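Side-chain contacts in phenolpthiocerol synthesis type-I polyketide synthase ppsA (Mycobacterium bovis, PDB 7AKC), which probably transfers malonyl or methylmalonyl extender units, through the acyltransferase domain present here, during assembly of the lipid core of phthiocerols and phenolphthiocerols: residues 269-274 and 302-307; 288-291 and 296-299; 189-194 and 204-209; 113-118 and 261-266. All coordinates share one frame; numbering follows the deposited sequence.

Interaction 1. Residues 269-274 and 302-307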
loop_
_atom_site.group_PDB
_atom_site.type_symbol
_atom_site.label_atom_id
_atom_site.label_comp_id
_atom_site.label_asym_id
_atom_site.label_seq_id
_atom_site.Cartn_x
_atom_site.Cartn_y
_atom_site.Cartn_z
ATOM N N HIS A 269 -6.835 1.096 1.949
ATOM C CA HIS A 269 -8.012 1.521 1.173
ATOM C C HIS A 269 -7.602 1.925 -0.235
ATOM O O HIS A 269 -7.750 3.075 -0.636
ATOM C CB HIS A 269 -8.777 2.646 1.954
ATOM C CG HIS A 269 -9.240 2.198 3.311
ATOM N ND1 HIS A 269 -8.410 2.235 4.427
ATOM C CD2 HIS A 269 -10.403 1.577 3.656
ATOM C CE1 HIS A 269 -9.111 1.697 5.424
ATOM N NE2 HIS A 269 -10.329 1.322 5.015
ATOM N N PHE A 270 -6.965 0.995 -0.959
ATOM C CA PHE A 270 -6.384 1.283 -2.272
ATOM C C PHE A 270 -7.422 1.536 -3.317
ATOM O O PHE A 270 -7.389 2.576 -3.998
ATOM C CB PHE A 270 -5.456 0.124 -2.676
ATOM C CG PHE A 270 -4.703 0.402 -3.955
ATOM C CD1 PHE A 270 -3.758 1.422 -4.018
ATOM C CD2 PHE A 270 -4.941 -0.346 -5.092
ATOM C CE1 PHE A 270 -3.064 1.682 -5.189
ATOM C CE2 PHE A 270 -4.300 -0.040 -6.289
ATOM C CZ PHE A 270 -3.350 0.967 -6.334
ATOM N N GLN A 271 -8.409 0.595 -3.464
ATOM C CA GLN A 271 -9.486 0.834 -4.425
ATOM C C GLN A 271 -10.179 2.221 -4.219
ATOM O O GLN A 271 -10.427 2.961 -5.163
ATOM C CB GLN A 271 -10.510 -0.284 -4.242
ATOM C CG GLN A 271 -11.770 -0.035 -5.070
ATOM C CD GLN A 271 -12.834 -1.048 -4.774
ATOM O OE1 GLN A 271 -12.564 -2.190 -4.422
ATOM N NE2 GLN A 271 -14.087 -0.618 -4.907
ATOM N N GLN A 272 -10.455 2.554 -2.968
ATOM C CA GLN A 272 -11.146 3.791 -2.626
ATOM C C GLN A 272 -10.313 4.998 -3.001
ATOM O O GLN A 272 -10.873 5.964 -3.512
ATOM C CB GLN A 272 -11.481 3.829 -1.113
ATOM C CG GLN A 272 -12.431 2.707 -0.613
ATOM C CD GLN A 272 -11.725 1.413 -0.237
ATOM O OE1 GLN A 272 -10.557 1.177 -0.530
ATOM N NE2 GLN A 272 -12.437 0.559 0.474
ATOM N N ALA A 273 -8.976 4.962 -2.761
ATOM C CA ALA A 273 -8.128 6.096 -3.138
ATOM C C ALA A 273 -8.037 6.239 -4.667
ATOM O O ALA A 273 -8.166 7.336 -5.194
ATOM C CB ALA A 273 -6.726 5.934 -2.534
ATOM N N ILE A 274 -7.836 5.128 -5.396
ATOM C CA ILE A 274 -7.774 5.175 -6.865
ATOM C C ILE A 274 -9.115 5.715 -7.437
ATOM O O ILE A 274 -9.113 6.568 -8.318
ATOM C CB ILE A 274 -7.506 3.734 -7.400
ATOM C CG1 ILE A 274 -6.080 3.245 -7.036
ATOM C CG2 ILE A 274 -7.733 3.636 -8.931
ATOM C CD1 ILE A 274 -4.898 4.139 -7.673
ATOM N N ILE A 302 -6.791 -0.377 -13.112
ATOM C CA ILE A 302 -7.733 -0.432 -14.223
ATOM C C ILE A 302 -9.049 -1.052 -13.807
ATOM O O ILE A 302 -10.098 -0.535 -14.177
ATOM C CB ILE A 302 -7.132 -1.193 -15.416
ATOM C CG1 ILE A 302 -5.798 -0.592 -15.831
ATOM C CG2 ILE A 302 -8.097 -1.230 -16.572
ATOM C CD1 ILE A 302 -4.964 -1.513 -16.684
ATOM N N ASP A 303 -9.016 -2.176 -13.054
ATOM C CA ASP A 303 -10.244 -2.830 -12.624
ATOM C C ASP A 303 -11.090 -1.874 -11.771
ATOM O O ASP A 303 -12.277 -1.735 -12.033
ATOM C CB ASP A 303 -9.930 -4.110 -11.827
ATOM C CG ASP A 303 -9.348 -5.250 -12.665
ATOM O OD1 ASP A 303 -9.458 -5.192 -13.907
ATOM O OD2 ASP A 303 -8.788 -6.211 -12.066
ATOM N N THR A 304 -10.461 -1.132 -10.840
ATOM C CA THR A 304 -11.182 -0.164 -10.000
ATOM C C THR A 304 -11.814 0.962 -10.853
ATOM O O THR A 304 -12.998 1.307 -10.688
ATOM C CB THR A 304 -10.234 0.435 -8.943
ATOM O OG1 THR A 304 -9.971 -0.601 -8.008
ATOM C CG2 THR A 304 -10.866 1.689 -8.194
ATOM N N LEU A 305 -11.015 1.530 -11.765
ATOM C CA LEU A 305 -11.470 2.668 -12.563
ATOM C C LEU A 305 -12.517 2.307 -13.581
ATOM O O LEU A 305 -13.411 3.111 -13.848
ATOM C CB LEU A 305 -10.290 3.349 -13.232
ATOM C CG LEU A 305 -9.338 4.014 -12.231
ATOM C CD1 LEU A 305 -8.000 4.336 -12.838
ATOM C CD2 LEU A 305 -9.960 5.219 -11.559
ATOM N N HIS A 306 -12.395 1.122 -14.198
ATOM C CA HIS A 306 -13.386 0.684 -15.173
ATOM C C HIS A 306 -14.700 0.374 -14.460
ATOM O O HIS A 306 -15.769 0.638 -15.010
ATOM C CB HIS A 306 -12.877 -0.541 -15.984
ATOM N N SER A 307 -14.627 -0.200 -13.239
ATOM C CA SER A 307 -15.847 -0.502 -12.501
ATOM C C SER A 307 -16.570 0.801 -12.068
ATOM O O SER A 307 -17.778 0.911 -12.267
ATOM C CB SER A 307 -15.545 -1.405 -11.304
ATOM O OG SER A 307 -16.701 -1.522 -10.494
#
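Thr304 sets its methyl against the first turn of helix 270-278, where Gln271 and Ile274 receive it, and Leu305 extends the same seam. The apolar contacts come first. CG2 of Ile274 is wedged between the two residues of helix 298-308, 3.8 Å from CG2 of Thr304 and 3.7 Å from CG of Leu305. With chi1 of Ile274 at -68°, this methyl stands opposite the backbone N and reaches the neighbouring helix, while the CG1 branch turns back to rest over one face of the Phe270 ring, 3.6 Å above its plane and nearer the rim. The two helices pack beside strand 287-290, where Ile274 and Leu305 both touch Phe288.

A second group joins methyls to backbone carbonyls. Thr304 CG2 lies 3.3 Å from Gln271 O, and Leu305 CD2 lies 3.6 Å from Ile274 O, so carbon packs against main-chain oxygen as well as against carbon.

The polar end of Thr304 serves its own helix. OG1 bonds to the carbonyl of Ala300, one turn earlier, although it also touches the aliphatic CG of Gln271 at 3.5 Å.

The helix segments approach to 9.4 Å between axes, at a crossing angle of -57°. Threonine, compact and beta-branched, can turn a methyl to Gln271 and Ile274 while OG1 bonds back to Ala300. The contact therefore depends on shape and burial, with no direct polar bond to dictate the fit.

Interaction 2. Residues 288-291 and 296-299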
loop_
_atom_site.group_PDB
_atom_site.type_symbol
_atom_site.label_atom_id
_atom_site.label_comp_id
_atom_site.label_asym_id
_atom_site.label_seq_id
_atom_site.Cartn_x
_atom_site.Cartn_y
_atom_site.Cartn_z
ATOM N N PHE A 288 -2.090 6.940 -14.434
ATOM C CA PHE A 288 -1.589 6.406 -13.184
ATOM C C PHE A 288 -0.289 5.692 -13.488
ATOM O O PHE A 288 -0.247 4.854 -14.387
ATOM C CB PHE A 288 -2.607 5.431 -12.568
ATOM C CG PHE A 288 -3.841 6.150 -12.064
ATOM C CD1 PHE A 288 -4.829 6.569 -12.941
ATOM C CD2 PHE A 288 -4.032 6.370 -10.711
ATOM C CE1 PHE A 288 -5.933 7.282 -12.486
ATOM C CE2 PHE A 288 -5.173 7.032 -10.252
ATOM C CZ PHE A 288 -6.115 7.484 -11.145
ATOM N N ILE A 289 0.779 6.086 -12.804
ATOM C CA ILE A 289 2.089 5.524 -13.012
ATOM C C ILE A 289 2.553 4.890 -11.735
ATOM O O ILE A 289 2.736 5.583 -10.748
ATOM C CB ILE A 289 3.096 6.589 -13.511
ATOM C CG1 ILE A 289 2.534 7.368 -14.721
ATOM C CG2 ILE A 289 4.448 5.937 -13.824
ATOM C CD1 ILE A 289 3.460 8.509 -15.261
ATOM N N GLU A 290 2.754 3.589 -11.751
ATOM C CA GLU A 290 3.281 2.871 -10.593
ATOM C C GLU A 290 4.791 3.100 -10.610
ATOM O O GLU A 290 5.425 2.848 -11.631
ATOM C CB GLU A 290 2.978 1.380 -10.728
ATOM C CG GLU A 290 3.537 0.580 -9.560
ATOM C CD GLU A 290 3.224 -0.901 -9.597
ATOM O OE1 GLU A 290 2.144 -1.269 -10.108
ATOM O OE2 GLU A 290 4.071 -1.701 -9.133
ATOM N N ILE A 291 5.361 3.624 -9.520
ATOM C CA ILE A 291 6.795 3.903 -9.447
ATOM C C ILE A 291 7.474 2.720 -8.803
ATOM O O ILE A 291 7.643 2.690 -7.580
ATOM C CB ILE A 291 7.087 5.234 -8.705
ATOM C CG1 ILE A 291 6.158 6.379 -9.206
ATOM C CG2 ILE A 291 8.551 5.621 -8.844
ATOM C CD1 ILE A 291 6.259 6.654 -10.706
ATOM N N LEU A 296 2.892 -4.336 -10.474
ATOM C CA LEU A 296 2.058 -5.316 -9.785
ATOM C C LEU A 296 0.641 -4.805 -9.477
ATOM O O LEU A 296 -0.260 -5.610 -9.264
ATOM C CB LEU A 296 2.736 -5.738 -8.484
ATOM C CG LEU A 296 4.042 -6.493 -8.680
ATOM C CD1 LEU A 296 4.807 -6.626 -7.377
ATOM C CD2 LEU A 296 3.806 -7.834 -9.365
ATOM N N LEU A 297 0.452 -3.488 -9.464
ATOM C CA LEU A 297 -0.842 -2.873 -9.162
ATOM C C LEU A 297 -1.571 -2.359 -10.404
ATOM O O LEU A 297 -2.683 -1.848 -10.251
ATOM C CB LEU A 297 -0.640 -1.717 -8.158
ATOM C CG LEU A 297 0.037 -2.086 -6.813
ATOM C CD1 LEU A 297 0.337 -0.846 -5.981
ATOM C CD2 LEU A 297 -0.805 -3.045 -6.014
ATOM N N THR A 298 -0.965 -2.466 -11.622
ATOM C CA THR A 298 -1.612 -1.866 -12.789
ATOM C C THR A 298 -2.992 -2.439 -13.092
ATOM O O THR A 298 -3.902 -1.643 -13.344
ATOM C CB THR A 298 -0.704 -1.852 -14.007
ATOM O OG1 THR A 298 -0.358 -3.186 -14.393
ATOM C CG2 THR A 298 0.523 -1.028 -13.745
ATOM N N GLN A 299 -3.182 -3.764 -13.014
ATOM C CA GLN A 299 -4.513 -4.320 -13.290
ATOM C C GLN A 299 -5.515 -3.934 -12.199
ATOM O O GLN A 299 -6.659 -3.632 -12.531
ATOM C CB GLN A 299 -4.509 -5.824 -13.588
ATOM C CG GLN A 299 -5.834 -6.295 -14.212
ATOM C CD GLN A 299 -6.074 -5.780 -15.629
ATOM O OE1 GLN A 299 -5.238 -5.951 -16.537
ATOM N NE2 GLN A 299 -7.242 -5.191 -15.865
#
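Glu290 ends strand 287-290 of a beta-alpha-beta unit and sends its carboxylate to the backbone of Leu296 and Leu297, in the connection just before helix 298-308; strand 315-317 completes the unit. The side chain is fully stretched. From CB, CG lies trans to the backbone N at a chi1 of 179°, and chi2 keeps the chain straight, so these two methylenes act as a spacer that carries the acid across to the turn. At CD the first partner appears, the amide nitrogen of Leu296 at 3.6 Å.

The two oxygens then divide the work. OE2 takes the Leu296 N-H at 3.2 Å through its syn lone pair, with an N-H...O angle of 164°, and also bonds to the hydroxyl of Ser292 in the intervening loop. OE1 accepts the Leu297 N-H at 2.9 Å; the donor comes from the syn side, 25° out of the carboxylate plane. Leu296 N also makes a weak, more bent bond to OE1.

A glutamate suits this place because its acid can grip two successive N-H groups at once, which fixes the rotation of the carboxylate and ties the turn to the strand's end. Negative charge near the start of a helix would probably also suit the helix dipole. Beyond the bonds, OE1 also has carbon neighbours: CB of Leu297 stands 3.4 Å from OE1, and CG2 of Thr298 4.0 Å from it.

Interaction 3. Residues 189-194 and 204-209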
loop_
_atom_site.group_PDB
_atom_site.type_symbol
_atom_site.label_atom_id
_atom_site.label_comp_id
_atom_site.label_asym_id
_atom_site.label_seq_id
_atom_site.Cartn_x
_atom_site.Cartn_y
_atom_site.Cartn_z
ATOM N N GLN A 189 -3.230 -19.881 9.158
ATOM C CA GLN A 189 -4.649 -19.543 8.997
ATOM C C GLN A 189 -4.938 -19.079 7.568
ATOM O O GLN A 189 -5.971 -19.420 7.011
ATOM C CB GLN A 189 -5.082 -18.549 10.058
ATOM C CG GLN A 189 -4.864 -19.109 11.469
ATOM C CD GLN A 189 -5.307 -18.149 12.539
ATOM O OE1 GLN A 189 -6.106 -17.234 12.292
ATOM N NE2 GLN A 189 -4.824 -18.353 13.759
ATOM N N ILE A 190 -4.011 -18.322 6.974
ATOM C CA ILE A 190 -4.098 -17.896 5.573
ATOM C C ILE A 190 -4.145 -19.123 4.654
ATOM O O ILE A 190 -5.017 -19.207 3.791
ATOM C CB ILE A 190 -2.929 -16.962 5.224
ATOM C CG1 ILE A 190 -3.061 -15.601 5.988
ATOM C CG2 ILE A 190 -2.812 -16.769 3.689
ATOM C CD1 ILE A 190 -4.384 -14.787 5.782
ATOM N N ASP A 191 -3.326 -20.159 4.952
ATOM C CA ASP A 191 -3.328 -21.371 4.179
ATOM C C ASP A 191 -4.694 -22.069 4.285
ATOM O O ASP A 191 -5.212 -22.539 3.272
ATOM C CB ASP A 191 -2.188 -22.279 4.637
ATOM C CG ASP A 191 -0.840 -21.837 4.074
ATOM O OD1 ASP A 191 -0.824 -20.960 3.150
ATOM O OD2 ASP A 191 0.201 -22.312 4.581
ATOM N N GLU A 192 -5.272 -22.119 5.500
ATOM C CA GLU A 192 -6.567 -22.803 5.673
ATOM C C GLU A 192 -7.645 -22.066 4.872
ATOM O O GLU A 192 -8.526 -22.689 4.268
ATOM C CB GLU A 192 -6.980 -22.923 7.153
ATOM C CG GLU A 192 -8.351 -23.587 7.260
ATOM C CD GLU A 192 -8.960 -23.926 8.603
ATOM O OE1 GLU A 192 -8.300 -23.691 9.638
ATOM O OE2 GLU A 192 -10.092 -24.471 8.609
ATOM N N LEU A 193 -7.567 -20.727 4.871
ATOM C CA LEU A 193 -8.574 -19.916 4.163
ATOM C C LEU A 193 -8.440 -20.061 2.640
ATOM O O LEU A 193 -9.449 -20.080 1.939
ATOM C CB LEU A 193 -8.495 -18.452 4.603
ATOM C CG LEU A 193 -9.061 -18.296 5.995
ATOM C CD1 LEU A 193 -8.568 -16.988 6.626
ATOM C CD2 LEU A 193 -10.589 -18.358 5.902
ATOM N N ILE A 194 -7.205 -20.183 2.130
ATOM C CA ILE A 194 -6.974 -20.419 0.688
ATOM C C ILE A 194 -7.648 -21.730 0.259
ATOM O O ILE A 194 -8.304 -21.789 -0.778
ATOM C CB ILE A 194 -5.442 -20.420 0.429
ATOM C CG1 ILE A 194 -4.904 -18.969 0.537
ATOM C CG2 ILE A 194 -5.071 -21.054 -0.882
ATOM C CD1 ILE A 194 -3.426 -18.915 0.480
ATOM N N ALA A 204 -7.913 -18.179 -5.145
ATOM C CA ALA A 204 -7.124 -17.602 -4.077
ATOM C C ALA A 204 -5.649 -17.928 -4.294
ATOM O O ALA A 204 -5.327 -19.021 -4.775
ATOM C CB ALA A 204 -7.569 -18.191 -2.756
ATOM N N SER A 205 -4.747 -17.014 -3.890
ATOM C CA SER A 205 -3.310 -17.280 -4.023
ATOM C C SER A 205 -2.525 -16.599 -2.924
ATOM O O SER A 205 -2.918 -15.535 -2.457
ATOM C CB SER A 205 -2.777 -16.850 -5.390
ATOM O OG SER A 205 -2.874 -15.446 -5.572
ATOM N N ARG A 206 -1.413 -17.212 -2.502
ATOM C CA ARG A 206 -0.563 -16.641 -1.472
ATOM C C ARG A 206 0.170 -15.410 -1.972
ATOM O O ARG A 206 0.648 -15.388 -3.114
ATOM C CB ARG A 206 0.498 -17.676 -1.008
ATOM C CG ARG A 206 -0.022 -18.484 0.135
ATOM C CD ARG A 206 1.067 -19.224 0.851
ATOM N NE ARG A 206 1.919 -18.297 1.592
ATOM C CZ ARG A 206 1.708 -17.915 2.849
ATOM N NH1 ARG A 206 0.662 -18.381 3.528
ATOM N NH2 ARG A 206 2.555 -17.085 3.445
ATOM N N VAL A 207 0.312 -14.421 -1.116
ATOM C CA VAL A 207 1.096 -13.237 -1.421
ATOM C C VAL A 207 2.257 -13.311 -0.434
ATOM O O VAL A 207 2.043 -13.080 0.753
ATOM C CB VAL A 207 0.286 -11.929 -1.259
ATOM C CG1 VAL A 207 1.190 -10.712 -1.403
ATOM C CG2 VAL A 207 -0.855 -11.871 -2.279
ATOM N N ASN A 208 3.441 -13.735 -0.885
ATOM C CA ASN A 208 4.590 -13.879 0.023
ATOM C C ASN A 208 5.165 -12.516 0.415
ATOM O O ASN A 208 5.346 -11.666 -0.454
ATOM C CB ASN A 208 5.655 -14.823 -0.559
ATOM C CG ASN A 208 5.123 -16.227 -0.749
ATOM O OD1 ASN A 208 4.372 -16.763 0.083
ATOM N ND2 ASN A 208 5.486 -16.855 -1.853
ATOM N N ILE A 209 5.407 -12.298 1.724
ATOM C CA ILE A 209 5.869 -11.023 2.296
ATOM C C ILE A 209 6.727 -11.275 3.547
ATOM O O ILE A 209 6.466 -12.209 4.281
ATOM C CB ILE A 209 4.623 -10.128 2.633
ATOM C CG1 ILE A 209 5.032 -8.699 2.976
ATOM C CG2 ILE A 209 3.736 -10.760 3.732
ATOM C CD1 ILE A 209 3.885 -7.611 2.680
#
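Arg206 and Ile194 bury nearly equal areas in this contact and touch each other closely: CD1 of Ile194 presses on CG of Arg206 at 3.4 Å, the two side chains meeting at about a right angle. Isoleucine suits the inner side of the helix, since its long branch, trans to the carbonyl carbon at a chi1 of -73°, reaches the aliphatic stem of the arginine, while its CG2 methyl faces CB of Ala204 at 4.2 Å. Ala204 is small enough to let the backbones draw together, and its CB also lies 4.1 Å from CA of Ile194.

Helix 187-199 here covers one face of an antiparallel sheet whose edge strand is 204-207; with helix 157-164 they form the ferredoxin-like small subdomain of acyltransferases. The helix and strand segments run nearly antiparallel.

Beyond CG, Arg206 bends at chi3 and brings its guanidinium beside Asp191. NH1 forms a salt bridge with OD1 of Asp191 at 3.0 Å. The geometry is not a flat, paired one: NH1 meets OD1 from above the carboxylate, 45° out of its plane, and the two planes stand 70° apart. NE points elsewhere, giving a nearly straight bond of 3.3 Å to OD1 of Asn208, which lies in the guanidinium plane. Ile190 touches the same group obliquely, its CG2 3.8 Å from NH1.

Interaction 4. Residues 113-118 and 261-266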
loop_
_atom_site.group_PDB
_atom_site.type_symbol
_atom_site.label_atom_id
_atom_site.label_comp_id
_atom_site.label_asym_id
_atom_site.label_seq_id
_atom_site.Cartn_x
_atom_site.Cartn_y
_atom_site.Cartn_z
ATOM N N MET A 113 2.897 -0.081 2.915
ATOM C CA MET A 113 4.165 0.526 3.308
ATOM C C MET A 113 4.650 1.622 2.328
ATOM O O MET A 113 5.463 2.459 2.701
ATOM C CB MET A 113 5.221 -0.566 3.522
ATOM C CG MET A 113 4.741 -1.732 4.378
ATOM S SD MET A 113 4.639 -1.334 6.139
ATOM C CE MET A 113 2.820 -0.954 6.307
ATOM N N GLY A 114 4.081 1.667 1.125
ATOM C CA GLY A 114 4.393 2.654 0.101
ATOM C C GLY A 114 3.930 4.066 0.415
ATOM O O GLY A 114 4.352 5.014 -0.252
ATOM N N GLU A 115 3.016 4.221 1.400
ATOM C CA GLU A 115 2.517 5.549 1.783
ATOM C C GLU A 115 3.646 6.410 2.382
ATOM O O GLU A 115 3.590 7.630 2.275
ATOM C CB GLU A 115 1.307 5.437 2.732
ATOM C CG GLU A 115 0.722 6.792 3.092
ATOM C CD GLU A 115 -0.764 6.697 3.367
ATOM O OE1 GLU A 115 -1.166 7.052 4.494
ATOM O OE2 GLU A 115 -1.522 6.289 2.459
ATOM N N VAL A 116 4.704 5.799 2.953
ATOM C CA VAL A 116 5.855 6.597 3.433
ATOM C C VAL A 116 6.492 7.327 2.247
ATOM O O VAL A 116 6.677 8.552 2.301
ATOM C CB VAL A 116 6.910 5.763 4.194
ATOM C CG1 VAL A 116 8.180 6.584 4.438
ATOM C CG2 VAL A 116 6.347 5.270 5.508
ATOM N N ALA A 117 6.802 6.590 1.163
ATOM C CA ALA A 117 7.447 7.215 -0.000
ATOM C C ALA A 117 6.565 8.255 -0.660
ATOM O O ALA A 117 7.074 9.285 -1.120
ATOM C CB ALA A 117 7.858 6.156 -1.009
ATOM N N ALA A 118 5.246 8.002 -0.689
ATOM C CA ALA A 118 4.270 8.928 -1.253
ATOM C C ALA A 118 4.230 10.182 -0.393
ATOM O O ALA A 118 4.228 11.279 -0.945
ATOM C CB ALA A 118 2.877 8.282 -1.314
ATOM N N ALA A 261 1.661 4.570 12.890
ATOM C CA ALA A 261 1.200 3.457 13.748
ATOM C C ALA A 261 -0.171 2.955 13.266
ATOM O O ALA A 261 -0.420 1.745 13.232
ATOM C CB ALA A 261 1.093 3.923 15.198
ATOM N N THR A 262 -1.045 3.884 12.847
ATOM C CA THR A 262 -2.371 3.517 12.363
ATOM C C THR A 262 -2.309 2.852 11.004
ATOM O O THR A 262 -2.994 1.854 10.761
ATOM C CB THR A 262 -3.270 4.759 12.355
ATOM O OG1 THR A 262 -3.490 5.184 13.700
ATOM C CG2 THR A 262 -4.605 4.522 11.645
ATOM N N ASN A 263 -1.484 3.413 10.106
ATOM C CA ASN A 263 -1.317 2.936 8.732
ATOM C C ASN A 263 -0.862 1.474 8.655
ATOM O O ASN A 263 -1.348 0.712 7.807
ATOM C CB ASN A 263 -0.369 3.870 7.952
ATOM C CG ASN A 263 0.147 3.276 6.680
ATOM O OD1 ASN A 263 1.200 2.613 6.675
ATOM N ND2 ASN A 263 -0.627 3.408 5.612
ATOM N N MET A 264 0.035 1.092 9.556
ATOM C CA MET A 264 0.573 -0.296 9.549
ATOM C C MET A 264 -0.488 -1.320 9.990
ATOM O O MET A 264 -0.347 -2.473 9.606
ATOM C CB MET A 264 1.815 -0.392 10.446
ATOM C CG MET A 264 1.521 -0.401 11.917
ATOM S SD MET A 264 3.025 -0.269 12.897
ATOM C CE MET A 264 4.044 -1.506 12.105
ATOM N N ARG A 265 -1.503 -0.909 10.746
ATOM C CA ARG A 265 -2.537 -1.849 11.264
ATOM C C ARG A 265 -3.791 -1.803 10.392
ATOM O O ARG A 265 -4.340 -2.866 10.103
ATOM C CB ARG A 265 -2.911 -1.472 12.699
ATOM C CG ARG A 265 -4.140 -2.166 13.260
ATOM C CD ARG A 265 -3.988 -3.669 13.250
ATOM N NE ARG A 265 -5.196 -4.317 13.722
ATOM C CZ ARG A 265 -6.193 -4.715 12.949
ATOM N NH1 ARG A 265 -6.137 -4.544 11.640
ATOM N NH2 ARG A 265 -7.245 -5.292 13.492
ATOM N N ASN A 266 -4.230 -0.601 10.005
ATOM C CA ASN A 266 -5.483 -0.493 9.272
ATOM C C ASN A 266 -5.435 -1.212 7.940
ATOM O O ASN A 266 -4.363 -1.320 7.334
ATOM C CB ASN A 266 -5.783 0.987 8.983
ATOM C CG ASN A 266 -6.467 1.713 10.105
ATOM O OD1 ASN A 266 -6.584 1.220 11.230
ATOM N ND2 ASN A 266 -6.877 2.945 9.830
#
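The amide of Asn263 and the carboxylate of Glu115 are the flat groups that meet, their planes turned 37° apart. Glu115 passes over one face of the amide at its nitrogen end: CB lies 4.0 Å from ND2 of Asn263, and OE1 3.8 Å from the same nitrogen, well above the amide plane and too distant to bond. On the other side of that plane, set obliquely, the CE methyl of Met113 approaches OD1 of Asn263 at 3.9 Å.

Met113 and Gly114 follow Ser112 in a Gly-x-Ser-x-Gly sequence, consistent with the nucleophile elbow of acyltransferases, the sharp turn that leads from strand 107-110 into helix 115-121. The contact joins this turn and the helix after it to the end of helix 257-265.

Both side chains are buried; the Glu115 oxygens and ND2 of Asn263 find partners nearby. OE1 of Glu115 bonds to His259, Ser243 and Thr245, and OE2 accepts the backbone N-H of Thr244. ND2 of Asn263 bonds to OG1 of Thr245, so this threonine links the two side chains that do not bond directly. A carboxylate suits such a place because it can accept from several donors together, which hold its plane fixed.

Met113 has its CB pointing off from helix 257-265, yet bends at chi2 (-75°) and chi3 (98°) to swing its tip back, as a flexible, unbranched methionine can. That methyl ends against the helix backbone, CE standing 4.0 Å from CA of Met264 and 4.3 Å from its CB.

In the fold
Interactions 1 and 2 share helix 298-308 and touch directly, with Leu305 CD1 packed on Phe288 CE1 at 3.6 Å; interaction 2 is nested inside the chain loop that interaction 1 closes. Interactions 1 and 4 are buried, but interaction 1 relies on methyl packing between helices, whereas interaction 4 encloses polar groups whose bonds go to neighbouring residues. Interaction 2, partly buried, is carried by carboxylate-to-backbone bonds at the C-terminal end of an inner strand of the parallel sheet. Interaction 3 belongs to the antiparallel subdomain, an insertion within the loop closed by interaction 4; it lies farthest from the chain's centre, and its apolar inner side gives way to a salt bridge toward its partly exposed side.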